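Local coordinates for protein putative enoyl-CoA hydratase (Streptomyces avermitilis, PDB 3GKB) that probably hydrates or otherwise transforms acyl-CoA thioesters, as a putative enoyl-CoA hydratase of the crotonase superfamily whose exact reaction is not established, at residues V92-Q96 against E236-W240; V29-G33 against F65-D71; L159-V163 against Y186-N190. Residue numbers count along the deposited sequence, not the author numbering.

Contact 1 (V92-Q96 against E236-W240); sequences VNVFQ and ENDAW
The chain comes in extended at Val-92 (phi/psi -135/126), its side chain turned away from helix 230-243, stays extended through Asn-93 (-77/171) and turns toward helix 96-103 from Val-94 on. Asn-93 lies nearest the helix backbone, its CA 7.0 Å from that of Asn-237. With chi1 at p it works both ways: OD1 takes the backbone N of Gln-96 at 2.8 Å, while ND2 gives a 3.0 Å hydrogen bond to Asn-237 OD1. Val-94 points sideways, and its side chain packs on helix 78-87. Phe-95 (chi1 m) faces the partner, its CD2 3.7 Å from CZ2 of Trp-240; the ring planes meet obliquely at 72°, centroids 5.7 Å apart. Gln-96 (m, t) reaches back along the turn, OE1 accepting from Asn-93 N at 3.0 Å and NE2 donating to Glu-236 OE1 at 2.9 Å. On the helix, Glu-236, Asn-237 and Trp-240, all chi1 t, share the facing side, as the spacing i, i+1, i+4 predicts. Glu-236 OE1 also pairs with Gly-154 N, just ahead of helix 155-163, and OE2 with Thr-156 OG1 in its first turn. The reciprocal Asn-93/Gln-96 bonds are those of a capping box at a helix N-terminus.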
loop_
_atom_site.group_PDB
_atom_site.type_symbol
_atom_site.label_atom_id
_atom_site.label_comp_id
_atom_site.label_asym_id
_atom_site.label_seq_id
_atom_site.Cartn_x
_atom_site.Cartn_y
_atom_site.Cartn_z
ATOM N N VAL B 92 17.560 18.302 7.295
ATOM C CA VAL B 92 16.232 18.643 6.811
ATOM C C VAL B 92 16.321 20.077 6.264
ATOM O O VAL B 92 16.783 20.989 6.957
ATOM C CB VAL B 92 15.184 18.555 7.968
ATOM C CG1 VAL B 92 13.838 19.190 7.580
ATOM C CG2 VAL B 92 15.060 17.123 8.491
ATOM N N ASN B 93 15.916 20.269 5.009
ATOM C CA ASN B 93 15.920 21.615 4.433
ATOM C C ASN B 93 14.752 22.460 4.921
ATOM O O ASN B 93 13.830 21.948 5.595
ATOM C CB ASN B 93 16.065 21.581 2.913
ATOM C CG ASN B 93 14.768 21.221 2.193
ATOM O OD1 ASN B 93 13.686 21.598 2.615
ATOM N ND2 ASN B 93 14.897 20.546 1.058
ATOM N N VAL B 94 14.801 23.742 4.576
ATOM C CA VAL B 94 13.850 24.745 5.088
ATOM C C VAL B 94 12.380 24.416 4.747
ATOM O O VAL B 94 11.479 24.682 5.520
ATOM C CB VAL B 94 14.252 26.190 4.626
ATOM C CG1 VAL B 94 13.943 26.420 3.146
ATOM C CG2 VAL B 94 13.562 27.229 5.479
ATOM N N PHE B 95 12.157 23.790 3.584
ATOM C CA PHE B 95 10.830 23.391 3.171
ATOM C C PHE B 95 10.365 22.091 3.804
ATOM O O PHE B 95 9.202 21.976 4.241
ATOM C CB PHE B 95 10.793 23.341 1.657
ATOM C CG PHE B 95 11.087 24.672 1.046
ATOM C CD1 PHE B 95 10.167 25.712 1.189
ATOM C CD2 PHE B 95 12.297 24.926 0.428
ATOM C CE1 PHE B 95 10.433 26.971 0.674
ATOM C CE2 PHE B 95 12.571 26.198 -0.088
ATOM C CZ PHE B 95 11.634 27.212 0.034
ATOM N N GLN B 96 11.259 21.106 3.836
ATOM C CA GLN B 96 11.006 19.852 4.538
ATOM C C GLN B 96 10.703 20.097 6.011
ATOM O O GLN B 96 9.964 19.338 6.613
ATOM C CB GLN B 96 12.202 18.912 4.397
ATOM C CG GLN B 96 12.468 18.470 2.950
ATOM C CD GLN B 96 13.808 17.764 2.772
ATOM O OE1 GLN B 96 14.735 17.939 3.589
ATOM N NE2 GLN B 96 13.934 16.981 1.691
ATOM N N GLU B 236 16.259 13.477 -1.646
ATOM C CA GLU B 236 15.318 14.385 -2.280
ATOM C C GLU B 236 15.903 15.781 -2.323
ATOM O O GLU B 236 15.849 16.429 -3.359
ATOM C CB GLU B 236 13.932 14.359 -1.591
ATOM C CG GLU B 236 12.971 15.451 -2.059
ATOM C CD GLU B 236 11.791 15.656 -1.119
ATOM O OE1 GLU B 236 11.880 16.611 -0.309
ATOM O OE2 GLU B 236 10.800 14.862 -1.168
ATOM N N ASN B 237 16.469 16.241 -1.201
ATOM C CA ASN B 237 17.090 17.546 -1.150
ATOM C C ASN B 237 18.166 17.739 -2.218
ATOM O O ASN B 237 18.225 18.804 -2.872
ATOM C CB ASN B 237 17.697 17.812 0.223
ATOM C CG ASN B 237 18.416 19.118 0.264
ATOM O OD1 ASN B 237 17.795 20.187 0.220
ATOM N ND2 ASN B 237 19.745 19.054 0.205
ATOM N N ASP B 238 19.011 16.723 -2.392
ATOM C CA ASP B 238 20.113 16.792 -3.356
ATOM C C ASP B 238 19.562 16.884 -4.785
ATOM O O ASP B 238 20.060 17.652 -5.626
ATOM C CB ASP B 238 21.020 15.563 -3.230
ATOM C CG ASP B 238 21.852 15.578 -1.963
ATOM O OD1 ASP B 238 22.016 16.663 -1.364
ATOM O OD2 ASP B 238 22.329 14.507 -1.544
ATOM N N ALA B 239 18.554 16.068 -5.064
ATOM C CA ALA B 239 17.947 16.038 -6.388
ATOM C C ALA B 239 17.234 17.354 -6.677
ATOM O O ALA B 239 17.352 17.895 -7.773
ATOM C CB ALA B 239 16.970 14.844 -6.507
ATOM N N TRP B 240 16.521 17.875 -5.674
ATOM C CA TRP B 240 15.768 19.111 -5.799
ATOM C C TRP B 240 16.704 20.307 -5.984
ATOM O O TRP B 240 16.510 21.118 -6.892
ATOM C CB TRP B 240 14.910 19.286 -4.558
ATOM C CG TRP B 240 14.289 20.633 -4.307
ATOM C CD1 TRP B 240 13.121 21.146 -4.846
ATOM C CD2 TRP B 240 14.766 21.605 -3.393
ATOM N NE1 TRP B 240 12.850 22.371 -4.296
ATOM C CE2 TRP B 240 13.844 22.675 -3.397
ATOM C CE3 TRP B 240 15.872 21.661 -2.530
ATOM C CZ2 TRP B 240 14.021 23.806 -2.613
ATOM C CZ3 TRP B 240 16.045 22.787 -1.739
ATOM C CH2 TRP B 240 15.134 23.849 -1.795
#

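Contact 2 (V29-G33 against F65-D71)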
loop_
_atom_site.group_PDB
_atom_site.type_symbol
_atom_site.label_atom_id
_atom_site.label_comp_id
_atom_site.label_asym_id
_atom_site.label_seq_id
_atom_site.Cartn_x
_atom_site.Cartn_y
_atom_site.Cartn_z
ATOM N N VAL B 29 -5.054 33.138 -2.085
ATOM C CA VAL B 29 -5.148 31.707 -2.428
ATOM C C VAL B 29 -4.462 30.777 -1.430
ATOM O O VAL B 29 -4.221 29.624 -1.740
ATOM C CB VAL B 29 -4.588 31.386 -3.850
ATOM C CG1 VAL B 29 -5.386 32.110 -4.924
ATOM C CG2 VAL B 29 -3.125 31.772 -3.936
ATOM N N ASN B 30 -4.180 31.269 -0.226
ATOM C CA ASN B 30 -3.504 30.473 0.803
ATOM C C ASN B 30 -2.143 29.947 0.344
ATOM O O ASN B 30 -1.792 28.772 0.558
ATOM C CB ASN B 30 -4.397 29.335 1.316
ATOM C CG ASN B 30 -5.304 29.765 2.463
ATOM O OD1 ASN B 30 -5.589 30.971 2.660
ATOM N ND2 ASN B 30 -5.782 28.779 3.228
ATOM N N VAL B 31 -1.341 30.834 -0.244
ATOM C CA VAL B 31 0.045 30.437 -0.505
ATOM C C VAL B 31 0.755 30.278 0.829
ATOM O O VAL B 31 0.388 30.894 1.821
ATOM C CB VAL B 31 0.851 31.400 -1.432
ATOM C CG1 VAL B 31 0.166 31.608 -2.759
ATOM C CG2 VAL B 31 1.162 32.684 -0.752
ATOM N N ILE B 32 1.729 29.391 0.845
ATOM C CA ILE B 32 2.649 29.198 1.967
ATOM C C ILE B 32 3.860 30.074 1.731
ATOM O O ILE B 32 4.760 29.744 0.925
ATOM C CB ILE B 32 3.143 27.754 2.051
ATOM C CG1 ILE B 32 1.974 26.775 2.104
ATOM C CG2 ILE B 32 4.059 27.585 3.273
ATOM C CD1 ILE B 32 2.414 25.345 1.774
ATOM N N GLY B 33 3.881 31.203 2.413
ATOM C CA GLY B 33 5.012 32.129 2.353
ATOM C C GLY B 33 5.882 32.011 3.587
ATOM O O GLY B 33 5.628 31.176 4.492
ATOM N N PHE B 65 -9.055 26.827 -1.978
ATOM C CA PHE B 65 -7.681 26.324 -1.704
ATOM C C PHE B 65 -7.455 26.017 -0.228
ATOM O O PHE B 65 -7.793 26.807 0.643
ATOM C CB PHE B 65 -6.647 27.338 -2.190
ATOM C CG PHE B 65 -6.838 27.689 -3.619
ATOM C CD1 PHE B 65 -6.472 26.784 -4.617
ATOM C CD2 PHE B 65 -7.483 28.844 -3.970
ATOM C CE1 PHE B 65 -6.718 27.070 -5.937
ATOM C CE2 PHE B 65 -7.752 29.123 -5.289
ATOM C CZ PHE B 65 -7.376 28.245 -6.267
ATOM N N PHE B 66 -6.896 24.841 0.045
ATOM C CA PHE B 66 -6.414 24.510 1.384
ATOM C C PHE B 66 -5.098 25.249 1.592
ATOM O O PHE B 66 -5.007 26.150 2.442
ATOM C CB PHE B 66 -6.253 22.994 1.527
ATOM C CG PHE B 66 -5.701 22.565 2.840
ATOM C CD1 PHE B 66 -6.530 22.426 3.953
ATOM C CD2 PHE B 66 -4.342 22.332 2.994
ATOM C CE1 PHE B 66 -6.002 22.040 5.159
ATOM C CE2 PHE B 66 -3.818 21.956 4.223
ATOM C CZ PHE B 66 -4.648 21.817 5.296
ATOM N N LEU B 67 -4.103 24.900 0.761
ATOM C CA LEU B 67 -2.822 25.609 0.658
ATOM C C LEU B 67 -2.378 25.501 -0.792
ATOM O O LEU B 67 -2.232 24.422 -1.293
ATOM C CB LEU B 67 -1.752 25.019 1.555
ATOM C CG LEU B 67 -1.877 25.268 3.064
ATOM C CD1 LEU B 67 -0.827 24.388 3.828
ATOM C CD2 LEU B 67 -1.763 26.780 3.422
ATOM N N ALA B 68 -2.234 26.630 -1.457
ATOM C CA ALA B 68 -2.027 26.646 -2.904
ATOM C C ALA B 68 -0.750 25.925 -3.309
ATOM O O ALA B 68 -0.765 25.103 -4.212
ATOM C CB ALA B 68 -1.994 28.063 -3.400
ATOM N N HIS B 69 0.335 26.276 -2.617
ATOM C CA HIS B 69 1.726 25.872 -2.863
ATOM C C HIS B 69 2.609 26.919 -2.180
ATOM O O HIS B 69 2.100 27.885 -1.627
ATOM C CB HIS B 69 2.074 25.734 -4.369
ATOM C CG HIS B 69 1.757 26.948 -5.182
ATOM N ND1 HIS B 69 2.512 28.102 -5.117
ATOM C CD2 HIS B 69 0.737 27.207 -6.037
ATOM C CE1 HIS B 69 1.987 29.010 -5.924
ATOM N NE2 HIS B 69 0.894 28.502 -6.475
ATOM N N VAL B 70 3.920 26.712 -2.214
ATOM C CA VAL B 70 4.857 27.678 -1.657
ATOM C C VAL B 70 4.903 28.931 -2.531
ATOM O O VAL B 70 4.845 28.859 -3.751
ATOM C CB VAL B 70 6.260 27.042 -1.503
ATOM C CG1 VAL B 70 7.301 28.096 -1.131
ATOM C CG2 VAL B 70 6.216 25.932 -0.430
ATOM N N ASP B 71 5.007 30.068 -1.873
ATOM C CA ASP B 71 5.059 31.367 -2.518
ATOM C C ASP B 71 6.157 31.368 -3.576
ATOM O O ASP B 71 7.329 31.106 -3.309
ATOM C CB ASP B 71 5.316 32.428 -1.445
ATOM C CG ASP B 71 5.423 33.844 -2.016
ATOM O OD1 ASP B 71 5.102 34.046 -3.219
ATOM O OD2 ASP B 71 5.862 34.733 -1.232
#
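Two loops of the crotonase fold, one following strand 19-24 and the other strand 55-60, run side by side in the same direction and join through a single parallel beta bridge, Ile-32 with Val-70. The second probably carries, as in crotonases, an oxyanion-hole amide. Ile-32 N donates to His-69 O at 2.9 Å and Ile-32 O accepts from Asp-71 N at 2.8 Å; further back, Ala-68 N meets Asn-30 O at 3.0 Å. Segment 65-71 spends one extra residue, His-69, between the Val-31/Ala-68 and Ile-32/Val-70 pairs. The side chains interlock on two faces. On one, the small bump of Ala-68 CB fits the hollow between two valines, 3.9 Å from Val-29 CG2 and 4.2 Å from Val-31 CG1, with Phe-65 CE2 closing against Val-29 CG1 at 3.8 Å. On the other, Ile-32 drops between Leu-67 and Val-70: its CD1 lies 4.0 Å from Leu-67 CD1, its CB 4.3 Å from Val-70 CG2. Asn-30, with positive phi, fastens the entry, ND2 reaching Phe-66 O at 2.9 Å while OD1 accepts from Asn-26 N. His-69 NE2 is held by Glu-267, and His-69 ND1 donates forward to Val-70 O at 2.8 Å.

Contact 3 (L159-V163 against Y186-N190); sequences LRGRV and YGWIN
Leu-159 sets its CD2 methyl over the face of the Trp-188 indole, 3.5 Å from the centroid of the five-membered ring and 11° off its normal, a CH-pi contact made with chi1 m and chi2 t. This is the last turn of helix 155-163, where Val-163 N bonds Leu-159 O at 2.8 Å. Val-163 CA comes 5.4 Å from Tyr-186 CA. Val-163 wedges CG1 (chi1 m) against Tyr-186 CB at 4.0 Å and Trp-188 CB at 3.9 Å. Helix 180-186 ends opposite in a Schellman motif with Gly-187 as C-prime residue at phi/psi 95/10; a CB there would clash with Arg-162 O, so the bare backbone lets the two helix ends close up. Arg-162 (m, t, p) points at the chain leaving this cap for strand 191-193. Its NE donates to Gly-187 O at 3.0 Å and its NH2 to Asn-190 OD1 at 3.1 Å, the guanidinium face lying over Trp-188 O and Ile-189 N; NH1 reaches Ala-126 O on helix 120-127. A water accepts from Arg-162 NH2 and donates to Gly-187 O, 2.8 Å each. Asn-190 OD1 also takes Ala-131 N, while Asn-190 O is bonded by Arg-167 of a neighbouring subunit.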
loop_
_atom_site.group_PDB
_atom_site.type_symbol
_atom_site.label_atom_id
_atom_site.label_comp_id
_atom_site.label_asym_id
_atom_site.label_seq_id
_atom_site.Cartn_x
_atom_site.Cartn_y
_atom_site.Cartn_z
ATOM N N LEU B 159 4.996 10.425 -0.368
ATOM C CA LEU B 159 4.361 9.604 -1.413
ATOM C C LEU B 159 4.976 8.234 -1.469
ATOM O O LEU B 159 4.246 7.239 -1.498
ATOM C CB LEU B 159 4.493 10.268 -2.786
ATOM C CG LEU B 159 3.507 11.440 -3.003
ATOM C CD1 LEU B 159 3.988 12.352 -4.134
ATOM C CD2 LEU B 159 2.088 10.907 -3.318
ATOM N N ARG B 160 6.298 8.142 -1.510
ATOM C CA ARG B 160 6.880 6.799 -1.555
ATOM C C ARG B 160 6.290 5.897 -0.454
ATOM O O ARG B 160 5.915 4.729 -0.692
ATOM C CB ARG B 160 8.394 6.815 -1.446
ATOM C CG ARG B 160 8.958 5.433 -1.730
ATOM C CD ARG B 160 10.431 5.369 -1.807
ATOM N NE ARG B 160 10.775 4.062 -2.395
ATOM C CZ ARG B 160 11.748 3.852 -3.288
ATOM N NH1 ARG B 160 12.512 4.849 -3.694
ATOM N NH2 ARG B 160 11.970 2.636 -3.756
ATOM N N GLY B 161 6.247 6.431 0.764
ATOM C CA GLY B 161 5.790 5.665 1.925
ATOM C C GLY B 161 4.311 5.363 1.883
ATOM O O GLY B 161 3.917 4.239 2.193
ATOM N N ARG B 162 3.490 6.321 1.447
ATOM C CA ARG B 162 2.037 6.143 1.480
ATOM C C ARG B 162 1.447 5.446 0.262
ATOM O O ARG B 162 0.474 4.706 0.408
ATOM C CB ARG B 162 1.344 7.472 1.669
ATOM C CG ARG B 162 1.607 8.078 3.080
ATOM C CD ARG B 162 0.713 9.285 3.370
ATOM N NE ARG B 162 -0.661 8.888 3.671
ATOM C CZ ARG B 162 -1.503 9.584 4.421
ATOM N NH1 ARG B 162 -1.118 10.736 4.960
ATOM N NH2 ARG B 162 -2.748 9.125 4.645
ATOM N N VAL B 163 2.011 5.692 -0.924
ATOM C CA VAL B 163 1.435 5.168 -2.149
ATOM C C VAL B 163 2.353 4.168 -2.882
ATOM O O VAL B 163 1.896 3.505 -3.792
ATOM C CB VAL B 163 0.913 6.300 -3.093
ATOM C CG1 VAL B 163 0.110 7.360 -2.285
ATOM C CG2 VAL B 163 2.028 6.940 -3.946
ATOM N N TYR B 186 -5.242 5.403 -3.573
ATOM C CA TYR B 186 -3.772 5.318 -3.578
ATOM C C TYR B 186 -3.182 5.253 -2.159
ATOM O O TYR B 186 -2.102 4.717 -1.968
ATOM C CB TYR B 186 -3.161 6.506 -4.334
ATOM C CG TYR B 186 -3.105 6.379 -5.858
ATOM C CD1 TYR B 186 -3.990 5.560 -6.576
ATOM C CD2 TYR B 186 -2.173 7.094 -6.577
ATOM C CE1 TYR B 186 -3.905 5.470 -7.937
ATOM C CE2 TYR B 186 -2.090 7.005 -7.935
ATOM C CZ TYR B 186 -2.959 6.184 -8.620
ATOM O OH TYR B 186 -2.860 6.069 -9.993
ATOM N N GLY B 187 -3.877 5.813 -1.175
ATOM C CA GLY B 187 -3.410 5.847 0.186
ATOM C C GLY B 187 -2.692 7.147 0.534
ATOM O O GLY B 187 -2.107 7.244 1.612
ATOM N N TRP B 188 -2.772 8.138 -0.362
ATOM C CA TRP B 188 -2.178 9.483 -0.157
ATOM C C TRP B 188 -2.890 10.210 0.983
ATOM O O TRP B 188 -2.272 10.950 1.761
ATOM C CB TRP B 188 -2.308 10.282 -1.444
ATOM C CG TRP B 188 -1.426 11.477 -1.623
ATOM C CD1 TRP B 188 -0.547 12.021 -0.722
ATOM C CD2 TRP B 188 -1.359 12.296 -2.789
ATOM N NE1 TRP B 188 0.072 13.121 -1.276
ATOM C CE2 TRP B 188 -0.394 13.296 -2.551
ATOM C CE3 TRP B 188 -1.989 12.256 -4.032
ATOM C CZ2 TRP B 188 -0.059 14.254 -3.507
ATOM C CZ3 TRP B 188 -1.659 13.221 -4.979
ATOM C CH2 TRP B 188 -0.720 14.209 -4.701
ATOM N N ILE B 189 -4.187 9.969 1.090
ATOM C CA ILE B 189 -4.976 10.416 2.240
ATOM C C ILE B 189 -5.734 9.233 2.821
ATOM O O ILE B 189 -5.799 8.153 2.213
ATOM C CB ILE B 189 -5.987 11.527 1.860
ATOM C CG1 ILE B 189 -7.017 10.986 0.854
ATOM C CG2 ILE B 189 -5.261 12.739 1.333
ATOM C CD1 ILE B 189 -8.080 12.005 0.418
ATOM N N ASN B 190 -6.361 9.418 3.979
ATOM C CA ASN B 190 -7.010 8.302 4.650
ATOM C C ASN B 190 -8.344 7.936 4.005
ATOM O O ASN B 190 -8.639 6.746 3.795
ATOM C CB ASN B 190 -7.241 8.589 6.143
ATOM C CG ASN B 190 -5.950 8.662 6.924
ATOM O OD1 ASN B 190 -5.080 9.479 6.629
ATOM N ND2 ASN B 190 -5.822 7.806 7.943
HETATM O O HOH W 1 -3.098 6.359 4.107
HETATM O O HOH W 2 -0.763 2.498 -3.702
#

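Contacts 1 and 2 meet directly: Phe-95 CE1 packs 3.8 Å from Val-70 CG1, although their centres are 19 Å apart. Contact 3 stands off, about 20 and 21 Å from contacts 1 and 2 between centres, about 7 and 10 Å between nearest atoms. Helix 155-163 bridges the gap, since Glu-236 of contact 1 binds Thr-156 near its start and contact 3 sits at its end. Helix 120-127 likewise backs both Leu-67 and Trp-188. By analogy with other crotonases, loop 65-71 and the start of helix 120-127 probably supply the oxyanion-hole amides, which would put contact 2 beside the active site. The glycerol about 3 Å from the Arg-162 side chain in contact 3 is probably from the crystallisation liquor.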